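Local coordinates for protein NtrC family transcriptional regulator (Clostridium acetobutylicum ATCC 824, PDB 2Q5C) that probably acts as a sigma54-dependent, ATP-binding transcriptional regulator that binds specific DNA sequences, this piece being its N-terminal PrpR_N-type, probably sensory, domain, at residues 86-100 with 134-148. Residues are numbered along the deposited sequence; the frame is centred on the assembly and turned at random. Where two conformers were deposited one is given.
Sequences AVYNAKRFGNELALI and LISKVKTENIKIVVS
Phe93 meets Ile145 where the turn after helix 80-90 packs over the start of strand 145-148 in an alpha/beta/alpha sandwich: its CB lies 3.6 Å from Ile145 CD1, while Ile145 CG2 approaches the ring obliquely. One face of that ring carries Arg92 CG over its centre, and Tyr162 of the neighbouring strand 162-165 stacks with it. The Arg92 guanidinium has Phe93 CZ on one face, offset toward the rim, and the Asn89 carbonyl group at its edge, where NH1 donates to Asn89 O; a salt bridge to Glu164 also holds it. Strands 96-100 and 145-148 are adjacent parallel strands in the second Rossmann-like half of this PrpR_N-type domain. Ala98 sits at the centre of their pairing, its N bonding to Ile145 O (2.8 Å, 175° at the hydrogen) and its O accepting from Val147 N; Ile100 N then reaches Val147 O. On one face of the sheet the end of helix 80-90 packs on Val147, Ala86 CB and Ala90 CB each lying 3.7 Å from one of its branches, CG1 and CG2 respectively. On the other side, helix 134-140 places Val138 over Ala98, and Leu134 CD2 meets Ile100 CG2 tip to tip at 3.6 Å. With CG1 anti to its carbonyl carbon (chi1 -61°), Ile100 brings CD1 against both Ile135 CD1 and Val146 CG1. Water links Glu96 OE1 to Asn142 O. Farther along, Ser148 OG donates to Ile100 O at 2.7 Å, from 42° above the carbonyl plane.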
loop_
_atom_site.group_PDB
_atom_site.type_symbol
_atom_site.label_atom_id
_atom_site.label_comp_id
_atom_site.label_asym_id
_atom_site.label_seq_id
_atom_site.Cartn_x
_atom_site.Cartn_y
_atom_site.Cartn_z
ATOM N N ALA A 86 -9.116 -5.735 7.328
ATOM C CA ALA A 86 -9.921 -5.269 6.209
ATOM C C ALA A 86 -11.037 -6.246 5.892
ATOM O O ALA A 86 -12.173 -5.803 5.643
ATOM C CB ALA A 86 -9.066 -5.006 4.987
ATOM N N VAL A 87 -10.755 -7.536 5.899
ATOM C CA VAL A 87 -11.806 -8.521 5.612
ATOM C C VAL A 87 -12.876 -8.453 6.699
ATOM O O VAL A 87 -14.092 -8.498 6.425
ATOM C CB VAL A 87 -11.212 -9.903 5.506
ATOM C CG1 VAL A 87 -12.350 -10.969 5.439
ATOM C CG2 VAL A 87 -10.297 -9.986 4.285
ATOM N N TYR A 88 -12.461 -8.384 7.944
ATOM C CA TYR A 88 -13.392 -8.244 9.041
ATOM C C TYR A 88 -14.320 -7.042 8.850
ATOM O O TYR A 88 -15.535 -7.160 9.039
ATOM C CB TYR A 88 -12.580 -8.151 10.345
ATOM C CG TYR A 88 -13.369 -7.755 11.528
ATOM C CD1 TYR A 88 -14.236 -8.656 12.120
ATOM C CD2 TYR A 88 -13.252 -6.480 12.069
ATOM C CE1 TYR A 88 -14.995 -8.298 13.229
ATOM C CE2 TYR A 88 -13.998 -6.120 13.205
ATOM C CZ TYR A 88 -14.852 -7.042 13.764
ATOM O OH TYR A 88 -15.620 -6.713 14.852
ATOM N N ASN A 89 -13.785 -5.897 8.456
ATOM C CA ASN A 89 -14.598 -4.716 8.232
ATOM C C ASN A 89 -15.517 -4.889 7.031
ATOM O O ASN A 89 -16.679 -4.450 7.072
ATOM C CB ASN A 89 -13.709 -3.516 7.975
ATOM C CG ASN A 89 -13.068 -2.980 9.227
ATOM O OD1 ASN A 89 -13.649 -3.027 10.306
ATOM N ND2 ASN A 89 -11.890 -2.395 9.070
ATOM N N ALA A 90 -15.027 -5.549 5.989
ATOM C CA ALA A 90 -15.800 -5.727 4.740
ATOM C C ALA A 90 -17.027 -6.607 4.927
ATOM O O ALA A 90 -17.967 -6.533 4.131
ATOM C CB ALA A 90 -14.909 -6.282 3.637
ATOM N N LYS A 91 -17.031 -7.403 5.984
ATOM C CA LYS A 91 -18.146 -8.325 6.236
ATOM C C LYS A 91 -19.429 -7.572 6.481
ATOM O O LYS A 91 -20.535 -8.146 6.356
ATOM C CB LYS A 91 -17.853 -9.210 7.447
ATOM C CG LYS A 91 -16.933 -10.343 7.154
ATOM C CD LYS A 91 -16.671 -11.218 8.401
ATOM C CE LYS A 91 -17.959 -11.928 8.893
ATOM N NZ LYS A 91 -17.686 -12.631 10.187
ATOM N N ARG A 92 -19.332 -6.301 6.810
ATOM C CA ARG A 92 -20.592 -5.565 7.003
ATOM C C ARG A 92 -21.390 -5.477 5.717
ATOM O O ARG A 92 -22.612 -5.238 5.758
ATOM C CB ARG A 92 -20.353 -4.177 7.549
ATOM C CG ARG A 92 -19.741 -3.213 6.595
ATOM C CD ARG A 92 -19.351 -2.000 7.398
ATOM N NE ARG A 92 -18.919 -0.848 6.615
ATOM C CZ ARG A 92 -17.699 -0.696 6.104
ATOM N NH1 ARG A 92 -16.772 -1.659 6.250
ATOM N NH2 ARG A 92 -17.409 0.409 5.426
ATOM N N PHE A 93 -20.708 -5.617 4.578
ATOM C CA PHE A 93 -21.394 -5.516 3.276
ATOM C C PHE A 93 -21.972 -6.821 2.805
ATOM O O PHE A 93 -22.861 -6.819 1.937
ATOM C CB PHE A 93 -20.464 -4.971 2.188
ATOM C CG PHE A 93 -19.900 -3.609 2.470
ATOM C CD1 PHE A 93 -20.720 -2.500 2.564
ATOM C CD2 PHE A 93 -18.526 -3.435 2.598
ATOM C CE1 PHE A 93 -20.181 -1.232 2.803
ATOM C CE2 PHE A 93 -17.976 -2.165 2.822
ATOM C CZ PHE A 93 -18.805 -1.070 2.924
ATOM N N GLY A 94 -21.439 -7.940 3.287
ATOM C CA GLY A 94 -21.835 -9.270 2.818
ATOM C C GLY A 94 -20.734 -10.258 3.135
ATOM O O GLY A 94 -19.701 -9.857 3.676
ATOM N N ASN A 95 -20.936 -11.536 2.827
ATOM C CA ASN A 95 -19.903 -12.545 3.129
ATOM C C ASN A 95 -19.046 -13.014 1.957
ATOM O O ASN A 95 -18.053 -13.714 2.176
ATOM C CB ASN A 95 -20.477 -13.753 3.896
ATOM C CG ASN A 95 -21.799 -14.230 3.339
ATOM O OD1 ASN A 95 -21.941 -14.472 2.140
ATOM N ND2 ASN A 95 -22.783 -14.381 4.221
ATOM N N GLU A 96 -19.418 -12.642 0.731
ATOM C CA GLU A 96 -18.655 -13.069 -0.439
ATOM C C GLU A 96 -17.834 -11.904 -0.970
ATOM O O GLU A 96 -18.368 -10.888 -1.347
ATOM C CB GLU A 96 -19.533 -13.687 -1.546
ATOM C CG GLU A 96 -18.676 -14.006 -2.777
ATOM C CD GLU A 96 -19.305 -14.961 -3.802
ATOM O OE1 GLU A 96 -20.537 -14.893 -4.031
ATOM O OE2 GLU A 96 -18.537 -15.771 -4.385
ATOM N N LEU A 97 -16.514 -12.082 -0.968
ATOM C CA LEU A 97 -15.603 -10.972 -1.257
ATOM C C LEU A 97 -14.570 -11.348 -2.293
ATOM O O LEU A 97 -14.218 -12.513 -2.409
ATOM C CB LEU A 97 -14.833 -10.605 0.035
ATOM C CG LEU A 97 -15.552 -10.644 1.384
ATOM C CD1 LEU A 97 -14.581 -10.384 2.527
ATOM C CD2 LEU A 97 -16.656 -9.625 1.413
ATOM N N ALA A 98 -14.055 -10.346 -3.000
ATOM C CA ALA A 98 -12.854 -10.521 -3.821
ATOM C C ALA A 98 -11.693 -9.921 -3.056
ATOM O O ALA A 98 -11.787 -8.773 -2.631
ATOM C CB ALA A 98 -12.987 -9.814 -5.164
ATOM N N LEU A 99 -10.628 -10.690 -2.893
ATOM C CA LEU A 99 -9.405 -10.160 -2.284
ATOM C C LEU A 99 -8.404 -10.023 -3.406
ATOM O O LEU A 99 -8.048 -11.020 -4.052
ATOM C CB LEU A 99 -8.918 -11.152 -1.241
ATOM C CG LEU A 99 -7.612 -10.797 -0.518
ATOM C CD1 LEU A 99 -7.764 -9.507 0.267
ATOM C CD2 LEU A 99 -7.304 -11.960 0.396
ATOM N N ILE A 100 -7.947 -8.794 -3.644
ATOM C CA ILE A 100 -7.074 -8.528 -4.776
ATOM C C ILE A 100 -5.690 -8.177 -4.257
ATOM O O ILE A 100 -5.532 -7.231 -3.470
ATOM C CB ILE A 100 -7.633 -7.424 -5.709
ATOM C CG1 ILE A 100 -8.996 -7.879 -6.276
ATOM C CG2 ILE A 100 -6.624 -7.093 -6.835
ATOM C CD1 ILE A 100 -9.668 -6.925 -7.215
ATOM N N LEU A 134 -9.379 -6.252 -14.189
ATOM C CA LEU A 134 -9.583 -7.108 -13.058
ATOM C C LEU A 134 -10.861 -6.794 -12.294
ATOM O O LEU A 134 -11.556 -7.717 -11.850
ATOM C CB LEU A 134 -8.361 -7.008 -12.150
ATOM C CG LEU A 134 -8.265 -8.142 -11.157
ATOM C CD1 LEU A 134 -8.263 -9.501 -11.884
ATOM C CD2 LEU A 134 -6.980 -7.968 -10.349
ATOM N N ILE A 135 -11.172 -5.518 -12.121
ATOM C CA ILE A 135 -12.430 -5.081 -11.481
ATOM C C ILE A 135 -13.630 -5.556 -12.311
ATOM O O ILE A 135 -14.593 -6.099 -11.766
ATOM C CB ILE A 135 -12.444 -3.552 -11.171
ATOM C CG1 ILE A 135 -11.407 -3.243 -10.058
ATOM C CG2 ILE A 135 -13.836 -3.047 -10.774
ATOM C CD1 ILE A 135 -11.624 -4.035 -8.757
ATOM N N SER A 136 -13.543 -5.410 -13.630
ATOM C CA SER A 136 -14.595 -5.988 -14.487
ATOM C C SER A 136 -14.742 -7.473 -14.291
ATOM O O SER A 136 -15.869 -7.988 -14.252
ATOM C CB SER A 136 -14.302 -5.693 -15.956
ATOM O OG SER A 136 -14.501 -4.311 -16.207
ATOM N N LYS A 137 -13.637 -8.189 -14.162
ATOM C CA LYS A 137 -13.703 -9.615 -13.911
ATOM C C LYS A 137 -14.466 -9.901 -12.626
ATOM O O LYS A 137 -15.285 -10.800 -12.570
ATOM C CB LYS A 137 -12.300 -10.252 -13.870
ATOM C CG LYS A 137 -12.359 -11.738 -13.943
ATOM C CD LYS A 137 -10.971 -12.345 -13.956
ATOM C CE LYS A 137 -11.066 -13.815 -14.123
ATOM N NZ LYS A 137 -9.701 -14.426 -14.190
ATOM N N VAL A 138 -14.175 -9.163 -11.556
ATOM C CA VAL A 138 -14.906 -9.316 -10.300
ATOM C C VAL A 138 -16.421 -9.266 -10.498
ATOM O O VAL A 138 -17.132 -10.136 -9.977
ATOM C CB VAL A 138 -14.444 -8.249 -9.266
ATOM C CG1 VAL A 138 -15.299 -8.303 -7.983
ATOM C CG2 VAL A 138 -12.955 -8.476 -8.944
ATOM N N LYS A 139 -16.890 -8.274 -11.264
ATOM C CA LYS A 139 -18.333 -8.086 -11.497
ATOM C C LYS A 139 -18.867 -9.332 -12.165
ATOM O O LYS A 139 -19.944 -9.808 -11.820
ATOM C CB LYS A 139 -18.637 -6.907 -12.418
ATOM C CG LYS A 139 -18.375 -5.567 -11.853
ATOM C CD LYS A 139 -18.670 -4.471 -12.867
ATOM C CE LYS A 139 -19.968 -3.737 -12.554
ATOM N NZ LYS A 139 -19.939 -2.355 -13.149
ATOM N N THR A 140 -18.118 -9.888 -13.128
ATOM C CA THR A 140 -18.616 -11.052 -13.869
ATOM C C THR A 140 -18.712 -12.291 -13.000
ATOM O O THR A 140 -19.431 -13.267 -13.349
ATOM C CB THR A 140 -17.767 -11.395 -15.130
ATOM O OG1 THR A 140 -16.468 -11.915 -14.753
ATOM C CG2 THR A 140 -17.631 -10.220 -16.031
ATOM N N GLU A 141 -17.990 -12.290 -11.869
ATOM C CA GLU A 141 -18.032 -13.381 -10.912
ATOM C C GLU A 141 -19.158 -13.194 -9.901
ATOM O O GLU A 141 -19.257 -13.945 -8.935
ATOM C CB GLU A 141 -16.677 -13.519 -10.177
ATOM C CG GLU A 141 -15.505 -13.872 -11.061
ATOM C CD GLU A 141 -15.548 -15.284 -11.618
ATOM O OE1 GLU A 141 -16.263 -16.150 -11.059
ATOM O OE2 GLU A 141 -14.826 -15.528 -12.609
ATOM N N ASN A 142 -19.999 -12.182 -10.121
ATOM C CA ASN A 142 -21.118 -11.874 -9.229
ATOM C C ASN A 142 -20.675 -11.489 -7.808
ATOM O O ASN A 142 -21.382 -11.718 -6.823
ATOM C CB ASN A 142 -22.127 -13.038 -9.183
ATOM C CG ASN A 142 -23.507 -12.590 -8.721
ATOM O OD1 ASN A 142 -23.949 -11.457 -8.983
ATOM N ND2 ASN A 142 -24.179 -13.473 -7.977
ATOM N N ILE A 143 -19.523 -10.847 -7.730
ATOM C CA ILE A 143 -19.004 -10.397 -6.431
ATOM C C ILE A 143 -19.182 -8.893 -6.339
ATOM O O ILE A 143 -18.937 -8.182 -7.314
ATOM C CB ILE A 143 -17.540 -10.803 -6.303
ATOM C CG1 ILE A 143 -17.439 -12.327 -6.199
ATOM C CG2 ILE A 143 -16.905 -10.196 -5.038
ATOM C CD1 ILE A 143 -16.028 -12.881 -6.339
ATOM N N LYS A 144 -19.644 -8.423 -5.177
ATOM C CA LYS A 144 -19.987 -7.027 -4.999
ATOM C C LYS A 144 -19.061 -6.260 -4.044
ATOM O O LYS A 144 -19.247 -5.070 -3.847
ATOM C CB LYS A 144 -21.430 -6.913 -4.498
ATOM C CG LYS A 144 -22.414 -7.667 -5.412
ATOM C CD LYS A 144 -23.842 -7.358 -5.088
ATOM C CE LYS A 144 -24.771 -8.053 -6.078
ATOM N NZ LYS A 144 -24.449 -9.516 -6.185
ATOM N N ILE A 145 -18.076 -6.970 -3.482
ATOM C CA ILE A 145 -17.224 -6.400 -2.421
ATOM C C ILE A 145 -15.777 -6.723 -2.771
ATOM O O ILE A 145 -15.445 -7.865 -3.013
ATOM C CB ILE A 145 -17.550 -7.028 -1.066
ATOM C CG1 ILE A 145 -19.057 -6.935 -0.726
ATOM C CG2 ILE A 145 -16.731 -6.347 0.054
ATOM C CD1 ILE A 145 -19.506 -7.885 0.340
ATOM N N VAL A 146 -14.942 -5.687 -2.775
ATOM C CA VAL A 146 -13.518 -5.852 -3.092
ATOM C C VAL A 146 -12.658 -5.356 -1.914
ATOM O O VAL A 146 -12.871 -4.238 -1.425
ATOM C CB VAL A 146 -13.146 -5.025 -4.332
ATOM C CG1 VAL A 146 -11.631 -5.009 -4.564
ATOM C CG2 VAL A 146 -13.844 -5.579 -5.553
ATOM N N VAL A 147 -11.696 -6.187 -1.496
ATOM C CA VAL A 147 -10.731 -5.848 -0.408
ATOM C C VAL A 147 -9.370 -5.804 -1.080
ATOM O O VAL A 147 -8.932 -6.794 -1.662
ATOM C CB VAL A 147 -10.745 -6.921 0.656
ATOM C CG1 VAL A 147 -9.717 -6.615 1.763
ATOM C CG2 VAL A 147 -12.109 -7.032 1.264
ATOM N N SER A 148 -8.721 -4.641 -1.033
ATOM C CA SER A 148 -7.443 -4.489 -1.707
ATOM C C SER A 148 -6.806 -3.186 -1.280
ATOM O O SER A 148 -7.281 -2.499 -0.369
ATOM C CB SER A 148 -7.646 -4.477 -3.242
ATOM O OG SER A 148 -6.430 -4.687 -3.971
HETATM O O HOH W 1 -20.454 -10.190 -3.040
HETATM O O HOH W 2 -21.705 -12.423 -4.223
#